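Local coordinates for aspartate--tRNA(Asp/Asn) ligase (Thermus thermophilus, PDB 1N9W), which catalyses the ATP-dependent attachment of L-aspartate to tRNA(Asp) and, with similar efficiency, to tRNA(Asn), by way of an aspartyl-adenylate intermediate, at residues Asp7-Val12 with Gly73-Gln78; Gln32-Arg37 with Val45-Leu50; Pro55-Arg60 with Ser86-Pro91; Arg133-Tyr138 with Tyr194-Val199. All blocks are in the same frame, centred on the assembly; numbering follows the deposited sequence.

Contact 1: residues Asp7-Val12 with Gly73-Gln78; sequences DLKAHV and GGLEVQ
Lys9 and Leu75 mark the nearest backbone approach, their CA atoms 7.3 Å apart, too far for backbone pairing. On one side the chain turns tightly, with His11 N bonded to Leu8 O; on the other, two glycines lead into an extended strand. Side chains therefore bridge the gap. Lys9 is bent at its second torsion (chi2 67°), which turns CD over Leu75, whose CD2 is packed tightly against Lys9 CE at 3.5 Å. The ammonium then reaches past the leucine, and Lys9 NZ bonds to Gly73 O at 2.8 Å, in the carbonyl plane and on a lone pair. Gly73, with no side chain, lets the ammonium come close. From the far end of 7-12, Val12 CG2 meets Leu75 CD1 at 4.0 Å, so that each leucine methyl has its own partner. Leu8 CD1 adds a looser touch on Val77 CG2, at 4.4 Å. Glu76, a tRNA-interaction site, points away from this packing and bonds to Asn68, another such site. The N-terminal segment thus covers part of the OB-fold barrel: Leu75 and Val12 share Val65 of strand 58-67, while Leu8 rests on strands 15-28 and 41-47.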
# COMPACT_ATOMS: atom_id res chain seq x y z
N ASP B 7 23.52 -4.16 -13.65
CA ASP B 7 24.79 -4.10 -12.94
C ASP B 7 25.94 -4.75 -13.70
O ASP B 7 27.07 -4.80 -13.21
CB ASP B 7 24.63 -4.73 -11.56
CG ASP B 7 23.51 -4.11 -10.77
OD1 ASP B 7 23.48 -2.87 -10.67
OD2 ASP B 7 22.66 -4.87 -10.24
N LEU B 8 25.66 -5.26 -14.89
CA LEU B 8 26.71 -5.93 -15.64
C LEU B 8 27.92 -5.03 -15.93
O LEU B 8 29.04 -5.53 -16.04
CB LEU B 8 26.15 -6.51 -16.95
CG LEU B 8 25.13 -7.64 -16.79
CD1 LEU B 8 24.59 -8.01 -18.17
CD2 LEU B 8 25.79 -8.87 -16.12
N LYS B 9 27.71 -3.72 -16.04
CA LYS B 9 28.83 -2.81 -16.29
C LYS B 9 29.98 -3.02 -15.30
O LYS B 9 31.15 -2.89 -15.66
CB LYS B 9 28.38 -1.35 -16.18
CG LYS B 9 27.89 -0.73 -17.49
CD LYS B 9 26.59 -1.35 -17.99
CE LYS B 9 26.16 -0.71 -19.30
NZ LYS B 9 24.91 -1.32 -19.84
N ALA B 10 29.65 -3.35 -14.06
CA ALA B 10 30.68 -3.54 -13.05
C ALA B 10 31.28 -4.94 -13.04
O ALA B 10 31.99 -5.29 -12.10
CB ALA B 10 30.12 -3.20 -11.67
N HIS B 11 31.02 -5.73 -14.07
CA HIS B 11 31.54 -7.08 -14.11
C HIS B 11 32.25 -7.45 -15.39
O HIS B 11 32.43 -8.63 -15.68
CB HIS B 11 30.40 -8.07 -13.85
CG HIS B 11 29.78 -7.92 -12.50
ND1 HIS B 11 30.08 -8.77 -11.45
CD2 HIS B 11 28.90 -7.02 -12.02
CE1 HIS B 11 29.41 -8.38 -10.38
NE2 HIS B 11 28.69 -7.32 -10.69
N VAL B 12 32.65 -6.45 -16.16
CA VAL B 12 33.35 -6.69 -17.41
C VAL B 12 34.62 -7.51 -17.15
O VAL B 12 35.40 -7.17 -16.27
CB VAL B 12 33.72 -5.34 -18.08
CG1 VAL B 12 34.36 -5.58 -19.43
CG2 VAL B 12 32.47 -4.49 -18.22
N GLY B 73 23.27 -1.78 -24.37
CA GLY B 73 23.98 -1.54 -23.13
C GLY B 73 25.49 -1.60 -23.30
O GLY B 73 26.22 -1.56 -22.32
N GLY B 74 25.95 -1.70 -24.54
CA GLY B 74 27.38 -1.76 -24.82
C GLY B 74 28.10 -2.95 -24.23
O GLY B 74 29.33 -2.99 -24.20
N LEU B 75 27.31 -3.93 -23.79
CA LEU B 75 27.80 -5.16 -23.17
C LEU B 75 27.35 -6.43 -23.87
O LEU B 75 26.42 -6.42 -24.67
CB LEU B 75 27.31 -5.26 -21.72
CG LEU B 75 28.24 -4.79 -20.64
CD1 LEU B 75 29.65 -5.21 -21.02
CD2 LEU B 75 28.15 -3.30 -20.48
N GLU B 76 27.98 -7.53 -23.50
CA GLU B 76 27.67 -8.81 -24.07
C GLU B 76 28.12 -9.92 -23.11
O GLU B 76 29.08 -9.74 -22.35
CB GLU B 76 28.36 -8.92 -25.44
CG GLU B 76 28.83 -10.28 -25.85
CD GLU B 76 29.40 -10.27 -27.29
OE1 GLU B 76 28.75 -9.67 -28.17
OE2 GLU B 76 30.45 -10.87 -27.52
N VAL B 77 27.41 -11.04 -23.09
CA VAL B 77 27.83 -12.14 -22.25
C VAL B 77 28.10 -13.34 -23.13
O VAL B 77 27.21 -13.82 -23.83
CB VAL B 77 26.77 -12.54 -21.19
CG1 VAL B 77 27.24 -13.80 -20.46
CG2 VAL B 77 26.55 -11.42 -20.19
N GLN B 78 29.34 -13.82 -23.13
CA GLN B 78 29.69 -14.99 -23.93
C GLN B 78 29.39 -16.21 -23.03
O GLN B 78 30.11 -16.48 -22.07
CB GLN B 78 31.16 -14.90 -24.37
CG GLN B 78 31.35 -14.16 -25.73
CD GLN B 78 32.68 -13.41 -25.89
OE1 GLN B 78 33.75 -13.96 -25.65
NE2 GLN B 78 32.61 -12.15 -26.32

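Contact 2: residues Gln32-Arg37 with Val45-Leu50; sequences QFLLLR and VVTGGL
Gln32 and Thr47 form an antiparallel hydrogen-bonded pair in the hairpin of strands 31-38 and 41-47, joined by Gln32 N to Thr47 O at 2.7 Å and Thr47 N to Gln32 O at 3.0 Å. Leu34 and Val45 repeat the pattern two residues along. The tight part lies where the second strand ends. With its chain extended beyond CG (chi2 163°), the buried Gln32 carries its amide past Gly48 to Leu50 and grips that residue's backbone twice. Leu50 N donates to Gln32 OE1 at 2.9 Å, and Gln32 NE2 donates to Leu50 O at 3.0 Å, nearly straight at 174°, with the acceptor in the amide plane of Gln32. The same NE2 also serves Asp27. An alanine in place of Gln32 would probably leave Leu50 N and O without these mates and free the Gly48-Leu50 turn to shift. On the same face as Gln32, the side chains of Leu34 and Thr47 cross, Leu34 CD1 4.0 Å from Thr47 CG2, and Val45 CG2 meets Leu36 CB. The face of Phe33 and Val46 is the more open, partly exposed one, though Phe33 CE1 still comes 3.9 Å from Val46 CG2; it lies close to the tRNA-interaction sites Gln44 and Glu76. Strand 15-28 flanks the hairpin beyond Phe33 and Leu35, and strand 75-79 flanks it beyond Val46, as neighbours in the OB-fold sheet.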
# COMPACT_ATOMS: atom_id res chain seq x y z
N GLN B 32 25.30 -18.34 -32.06
CA GLN B 32 23.89 -18.05 -31.87
C GLN B 32 23.79 -16.83 -30.98
O GLN B 32 24.49 -16.71 -29.97
CB GLN B 32 23.18 -19.26 -31.25
CG GLN B 32 23.24 -20.49 -32.15
CD GLN B 32 22.93 -21.80 -31.44
OE1 GLN B 32 23.45 -22.08 -30.36
NE2 GLN B 32 22.09 -22.62 -32.07
N PHE B 33 22.93 -15.90 -31.37
CA PHE B 33 22.75 -14.68 -30.62
C PHE B 33 21.42 -14.75 -29.89
O PHE B 33 20.38 -15.06 -30.49
CB PHE B 33 22.78 -13.48 -31.56
CG PHE B 33 24.15 -13.17 -32.10
CD1 PHE B 33 25.06 -12.45 -31.33
CD2 PHE B 33 24.54 -13.61 -33.37
CE1 PHE B 33 26.34 -12.17 -31.81
CE2 PHE B 33 25.81 -13.33 -33.86
CZ PHE B 33 26.72 -12.60 -33.08
N LEU B 34 21.45 -14.48 -28.59
CA LEU B 34 20.25 -14.49 -27.78
C LEU B 34 20.14 -13.15 -27.11
O LEU B 34 21.15 -12.47 -26.88
CB LEU B 34 20.33 -15.58 -26.71
CG LEU B 34 20.65 -16.99 -27.17
CD1 LEU B 34 20.80 -17.88 -25.95
CD2 LEU B 34 19.55 -17.51 -28.09
N LEU B 35 18.93 -12.75 -26.81
CA LEU B 35 18.71 -11.50 -26.12
C LEU B 35 18.00 -11.97 -24.86
O LEU B 35 16.91 -12.54 -24.95
CB LEU B 35 17.80 -10.59 -26.94
CG LEU B 35 17.95 -9.14 -26.52
CD1 LEU B 35 19.25 -8.58 -27.10
CD2 LEU B 35 16.75 -8.33 -27.00
N LEU B 36 18.62 -11.79 -23.70
CA LEU B 36 18.02 -12.21 -22.44
C LEU B 36 17.53 -11.00 -21.69
O LEU B 36 18.25 -10.00 -21.60
CB LEU B 36 19.05 -12.96 -21.57
CG LEU B 36 18.58 -13.50 -20.20
CD1 LEU B 36 19.43 -14.71 -19.79
CD2 LEU B 36 18.66 -12.40 -19.14
N ARG B 37 16.32 -11.03 -21.16
CA ARG B 37 15.89 -9.87 -20.40
C ARG B 37 15.44 -10.22 -19.00
O ARG B 37 14.72 -11.20 -18.79
CB ARG B 37 14.77 -9.10 -21.11
CG ARG B 37 13.47 -9.78 -21.07
CD ARG B 37 12.23 -8.87 -21.09
NE ARG B 37 11.20 -9.84 -20.69
CZ ARG B 37 10.57 -10.65 -21.53
NH1 ARG B 37 10.78 -10.59 -22.85
NH2 ARG B 37 9.86 -11.65 -21.03
N VAL B 45 23.44 -12.35 -25.43
CA VAL B 45 24.17 -13.51 -24.93
C VAL B 45 24.64 -14.20 -26.18
O VAL B 45 23.89 -14.34 -27.15
CB VAL B 45 23.25 -14.44 -24.10
CG1 VAL B 45 23.96 -15.76 -23.81
CG2 VAL B 45 22.88 -13.77 -22.79
N VAL B 46 25.91 -14.59 -26.20
CA VAL B 46 26.47 -15.27 -27.35
C VAL B 46 26.80 -16.70 -27.01
O VAL B 46 27.52 -16.98 -26.05
CB VAL B 46 27.75 -14.55 -27.88
CG1 VAL B 46 28.25 -15.25 -29.14
CG2 VAL B 46 27.45 -13.09 -28.19
N THR B 47 26.27 -17.62 -27.80
CA THR B 47 26.52 -19.03 -27.61
C THR B 47 26.64 -19.66 -29.00
O THR B 47 26.91 -18.94 -29.97
CB THR B 47 25.36 -19.66 -26.76
OG1 THR B 47 25.69 -21.02 -26.43
CG2 THR B 47 24.04 -19.62 -27.51
N GLY B 48 26.46 -20.98 -29.10
CA GLY B 48 26.56 -21.65 -30.39
C GLY B 48 26.37 -23.15 -30.27
O GLY B 48 26.57 -23.71 -29.20
N GLY B 49 25.96 -23.79 -31.36
CA GLY B 49 25.76 -25.23 -31.38
C GLY B 49 24.71 -25.81 -30.44
O GLY B 49 24.68 -27.02 -30.22
N LEU B 50 23.83 -24.97 -29.91
CA LEU B 50 22.81 -25.47 -29.00
C LEU B 50 21.48 -25.68 -29.70
O LEU B 50 21.26 -25.17 -30.79
CB LEU B 50 22.59 -24.49 -27.85
CG LEU B 50 23.78 -24.08 -26.98
CD1 LEU B 50 23.30 -23.11 -25.92
CD2 LEU B 50 24.41 -25.31 -26.33

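Contact 3: residues Pro55-Arg60 with Ser86-Pro91; sequences PESALR and SPALEP
Ala58 and Ser86 make an antiparallel hydrogen-bonded bridge where strand 58-67 of the OB-fold barrel meets the chain leaving strand 81-84. Ala58 N donates to Ser86 O at 2.8 Å, and the return bond, from Ser86 N to Ala58 O, is longer at 3.2 Å. On the face of this pair the two CB atoms pack 3.8 Å apart. Just before the bridge a side chain takes over the backbone's role. Ser57 holds OG beside its own backbone N (chi1 -81°), and Ala88 N donates to Ser57 OG over a short 2.7 Å at an angle of 161°. The same hydroxyl is bonded to Leu54 O, so two backbone groups fix its rotation and the serine ties the approach to strand 58-67 to the outgoing chain. This pairing prolongs the antiparallel match of strands 58-67 and 81-84 into the segment that leads from the barrel toward the catalytic domain. Ala88 CB sits against Pro55 O at 3.4 Å. That carbonyl also accepts from a water, 2.8 Å away, which gives its second hydrogen to Glu90 O at 2.9 Å and so spans the wider end of the contact. Glu56 turns its carboxylate away, to salt bridges with Arg37 and Arg117. The outgoing chain also faces the dimer partner: Ser86 OG bonds to Met384 O of the second subunit, and Ala88 packs on Tyr382 of that subunit.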
# COMPACT_ATOMS: atom_id res chain seq x y z
N PRO B 55 11.14 -18.46 -27.91
CA PRO B 55 11.19 -17.17 -27.22
C PRO B 55 10.28 -17.25 -26.00
O PRO B 55 9.29 -18.00 -25.99
CB PRO B 55 10.67 -16.19 -28.27
CG PRO B 55 11.12 -16.82 -29.56
CD PRO B 55 10.85 -18.29 -29.35
N GLU B 56 10.62 -16.47 -24.97
CA GLU B 56 9.90 -16.41 -23.71
C GLU B 56 10.15 -17.61 -22.80
O GLU B 56 9.43 -17.84 -21.83
CB GLU B 56 8.38 -16.21 -23.93
CG GLU B 56 7.99 -14.78 -24.34
CD GLU B 56 8.67 -13.70 -23.50
OE1 GLU B 56 8.69 -13.80 -22.25
OE2 GLU B 56 9.19 -12.73 -24.10
N SER B 57 11.18 -18.39 -23.10
CA SER B 57 11.53 -19.52 -22.24
C SER B 57 12.31 -18.89 -21.09
O SER B 57 13.02 -17.89 -21.29
CB SER B 57 12.41 -20.54 -22.97
OG SER B 57 11.65 -21.40 -23.79
N ALA B 58 12.18 -19.46 -19.89
CA ALA B 58 12.92 -18.94 -18.74
C ALA B 58 14.29 -19.60 -18.80
O ALA B 58 14.40 -20.82 -18.96
CB ALA B 58 12.20 -19.30 -17.45
N LEU B 59 15.34 -18.80 -18.65
CA LEU B 59 16.70 -19.31 -18.74
C LEU B 59 17.65 -18.89 -17.63
O LEU B 59 17.44 -17.91 -16.91
CB LEU B 59 17.35 -18.85 -20.04
CG LEU B 59 16.68 -18.97 -21.39
CD1 LEU B 59 17.58 -18.28 -22.40
CD2 LEU B 59 16.45 -20.42 -21.76
N ARG B 60 18.74 -19.64 -17.54
CA ARG B 60 19.81 -19.33 -16.63
C ARG B 60 21.02 -19.33 -17.55
O ARG B 60 21.18 -20.25 -18.36
CB ARG B 60 19.95 -20.41 -15.56
CG ARG B 60 21.21 -20.28 -14.74
CD ARG B 60 21.18 -21.20 -13.54
NE ARG B 60 22.53 -21.47 -13.09
CZ ARG B 60 23.38 -22.29 -13.71
NH1 ARG B 60 23.01 -22.94 -14.80
NH2 ARG B 60 24.62 -22.43 -13.25
N SER B 86 12.57 -23.23 -17.95
CA SER B 86 11.18 -23.48 -18.30
C SER B 86 10.97 -23.10 -19.75
O SER B 86 10.80 -21.93 -20.08
CB SER B 86 10.27 -22.63 -17.41
OG SER B 86 8.92 -22.84 -17.73
N PRO B 87 10.98 -24.10 -20.65
CA PRO B 87 10.78 -23.86 -22.08
C PRO B 87 9.35 -23.45 -22.44
O PRO B 87 8.38 -24.02 -21.93
CB PRO B 87 11.17 -25.19 -22.72
CG PRO B 87 10.77 -26.19 -21.67
CD PRO B 87 11.24 -25.53 -20.38
N ALA B 88 9.23 -22.47 -23.31
CA ALA B 88 7.91 -22.04 -23.75
C ALA B 88 7.45 -23.14 -24.71
O ALA B 88 8.27 -23.75 -25.37
CB ALA B 88 7.99 -20.70 -24.45
N LEU B 89 6.15 -23.39 -24.80
CA LEU B 89 5.66 -24.45 -25.67
C LEU B 89 5.14 -23.97 -27.02
O LEU B 89 5.16 -24.72 -27.99
CB LEU B 89 4.55 -25.25 -24.97
CG LEU B 89 4.88 -25.99 -23.67
CD1 LEU B 89 3.67 -26.80 -23.20
CD2 LEU B 89 6.07 -26.92 -23.90
N GLU B 90 4.68 -22.73 -27.07
CA GLU B 90 4.13 -22.18 -28.31
C GLU B 90 4.71 -20.81 -28.63
O GLU B 90 5.16 -20.08 -27.74
CB GLU B 90 2.61 -22.05 -28.21
CG GLU B 90 1.83 -23.32 -27.88
CD GLU B 90 1.83 -24.34 -29.00
OE1 GLU B 90 1.63 -23.94 -30.17
OE2 GLU B 90 2.01 -25.54 -28.71
N PRO B 91 4.71 -20.44 -29.92
CA PRO B 91 5.24 -19.14 -30.32
C PRO B 91 4.31 -18.08 -29.73
O PRO B 91 3.10 -18.29 -29.65
CB PRO B 91 5.17 -19.19 -31.84
CG PRO B 91 5.38 -20.66 -32.13
CD PRO B 91 4.49 -21.30 -31.10
O HOH W 1 7.47 -18.40 -28.13

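Contact 4: residues Arg133-Tyr138 with Tyr194-Val199; sequences RGFRRY and YEVAPV
Phe135 and Arg136 pack helix 119-141 on Tyr194 and Val196 of strand 192-198, a helix-on-sheet contact in the class II catalytic domain. The helix and the strand probably match the helix of motif 1 and the first strand of motif 2 as known for that class, and they run nearly antiparallel, at 161°, with their axes 10.1 Å apart. Tyr194 is the shared surface, its ring met by both helix residues. Phe135 directs its edge toward the tyrosine face in an offset edge-to-face pair, planes at 88° and centroids 5.6 Å apart, the nearest atoms being Phe135 CE2 and Tyr194 CD2 at 3.6 Å. Arg136 crosses the tyrosine at about a right angle, its methylenes touching the phenol end: Arg136 CG is 3.7 Å from Tyr194 CE2, and Arg136 CB is 3.5 Å from Tyr194 OH. The hydroxyl bonds to Asp140. Farther out, Arg136 NE passes Val196 CG2 at 3.8 Å. The extended chain delivers the guanidinium to the dimer interface, where it bridges Glu146 of its own chain and Glu146 of the second subunit. An alanine in place of Arg136 would probably leave both carboxylates without this positive mate and take away the CG and CD packing against Tyr194 CE2 and OH. Arg136 of the second subunit also lies close by, a like charge that the glutamates probably offset. The arginine thus works in two chemistries, its carbon stem as apolar packing within one subunit and its charged end as a tie between two.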
# COMPACT_ATOMS: atom_id res chain seq x y z
N ARG B 133 5.03 4.72 -3.69
CA ARG B 133 6.00 4.60 -2.61
C ARG B 133 6.31 6.01 -2.09
O ARG B 133 6.37 6.25 -0.88
CB ARG B 133 7.29 3.91 -3.11
CG ARG B 133 8.38 3.70 -2.05
CD ARG B 133 9.68 3.20 -2.72
NE ARG B 133 9.41 1.99 -3.49
CZ ARG B 133 9.84 1.77 -4.72
NH1 ARG B 133 10.58 2.67 -5.36
NH2 ARG B 133 9.49 0.64 -5.34
N GLY B 134 6.49 6.95 -3.02
CA GLY B 134 6.78 8.33 -2.66
C GLY B 134 5.61 8.93 -1.90
O GLY B 134 5.78 9.70 -0.95
N PHE B 135 4.41 8.56 -2.33
CA PHE B 135 3.17 9.02 -1.73
C PHE B 135 3.14 8.67 -0.24
O PHE B 135 2.95 9.55 0.60
CB PHE B 135 2.00 8.34 -2.44
CG PHE B 135 0.65 8.70 -1.90
CD1 PHE B 135 0.05 9.91 -2.23
CD2 PHE B 135 -0.03 7.81 -1.06
CE1 PHE B 135 -1.21 10.23 -1.74
CE2 PHE B 135 -1.29 8.13 -0.57
CZ PHE B 135 -1.89 9.34 -0.91
N ARG B 136 3.34 7.39 0.06
CA ARG B 136 3.34 6.92 1.44
C ARG B 136 4.49 7.45 2.30
O ARG B 136 4.32 7.72 3.49
CB ARG B 136 3.35 5.38 1.48
CG ARG B 136 2.19 4.70 0.76
CD ARG B 136 1.90 3.33 1.39
NE ARG B 136 0.99 2.48 0.61
CZ ARG B 136 1.36 1.75 -0.44
NH1 ARG B 136 2.63 1.75 -0.83
NH2 ARG B 136 0.46 1.02 -1.10
N ARG B 137 5.67 7.60 1.69
CA ARG B 137 6.84 8.10 2.41
C ARG B 137 6.60 9.54 2.87
O ARG B 137 6.73 9.84 4.05
CB ARG B 137 8.09 8.05 1.52
CG ARG B 137 9.42 8.12 2.29
CD ARG B 137 10.61 8.54 1.43
NE ARG B 137 10.99 7.61 0.36
CZ ARG B 137 11.40 6.35 0.54
NH1 ARG B 137 11.47 5.85 1.76
NH2 ARG B 137 11.75 5.61 -0.50
N TYR B 138 6.26 10.42 1.93
CA TYR B 138 6.05 11.82 2.28
C TYR B 138 5.03 11.97 3.40
O TYR B 138 5.28 12.66 4.38
CB TYR B 138 5.57 12.64 1.07
CG TYR B 138 5.23 14.07 1.44
CD1 TYR B 138 6.24 15.01 1.67
CD2 TYR B 138 3.91 14.45 1.68
CE1 TYR B 138 5.94 16.29 2.13
CE2 TYR B 138 3.60 15.73 2.14
CZ TYR B 138 4.62 16.64 2.37
OH TYR B 138 4.33 17.89 2.85
N TYR B 194 -4.35 8.38 5.31
CA TYR B 194 -4.38 8.23 3.87
C TYR B 194 -4.66 6.79 3.54
O TYR B 194 -4.54 5.90 4.39
CB TYR B 194 -3.06 8.66 3.22
CG TYR B 194 -1.90 7.75 3.54
CD1 TYR B 194 -1.07 8.00 4.64
CD2 TYR B 194 -1.60 6.65 2.73
CE1 TYR B 194 0.02 7.18 4.91
CE2 TYR B 194 -0.52 5.83 2.99
CZ TYR B 194 0.30 6.10 4.08
OH TYR B 194 1.40 5.31 4.33
N GLU B 195 -5.05 6.54 2.30
CA GLU B 195 -5.34 5.18 1.89
C GLU B 195 -5.11 4.99 0.41
O GLU B 195 -5.35 5.88 -0.41
CB GLU B 195 -6.78 4.80 2.26
CG GLU B 195 -7.25 3.46 1.69
CD GLU B 195 -8.59 3.02 2.25
OE1 GLU B 195 -9.53 3.84 2.31
OE2 GLU B 195 -8.71 1.83 2.62
N VAL B 196 -4.60 3.81 0.08
CA VAL B 196 -4.31 3.42 -1.29
C VAL B 196 -5.19 2.23 -1.59
O VAL B 196 -4.92 1.13 -1.12
CB VAL B 196 -2.85 2.98 -1.43
CG1 VAL B 196 -2.59 2.48 -2.83
CG2 VAL B 196 -1.93 4.13 -1.07
N ALA B 197 -6.26 2.45 -2.35
CA ALA B 197 -7.16 1.35 -2.67
C ALA B 197 -7.97 1.62 -3.92
O ALA B 197 -8.11 2.76 -4.35
CB ALA B 197 -8.08 1.07 -1.48
N PRO B 198 -8.51 0.55 -4.55
CA PRO B 198 -9.31 0.69 -5.77
C PRO B 198 -10.65 1.38 -5.52
O PRO B 198 -11.16 1.37 -4.40
CB PRO B 198 -9.49 -0.76 -6.23
CG PRO B 198 -8.30 -1.48 -5.63
CD PRO B 198 -8.24 -0.87 -4.25
N VAL B 199 -11.19 1.99 -6.56
CA VAL B 199 -12.46 2.71 -6.48
C VAL B 199 -13.29 2.51 -7.74
O VAL B 199 -12.84 1.87 -8.70
CB VAL B 199 -12.24 4.22 -6.28
CG1 VAL B 199 -13.57 4.95 -6.30
CG2 VAL B 199 -11.52 4.48 -4.96

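Contacts 1, 2 and 3 all belong to the OB-fold barrel, whereas contact 4 lies in the catalytic domain, its centre about 36 to 42 Å from theirs. Contacts 1 and 2 touch, since strands 75-79 and 41-47 are neighbours and Val77 O probably bonds to Val46 N; contacts 2 and 3 are tied by the salt bridge of Arg37 and Glu56. Contacts 1 and 2 are only partly buried, near tRNA-interaction sites, while contacts 3 and 4 are buried and both reach the second subunit. Backbone pairing dominates contacts 2 and 3. Contact 1 combines one lysine bond with aliphatic packing, and contact 4 relies on aromatic and methylene packing between its segments.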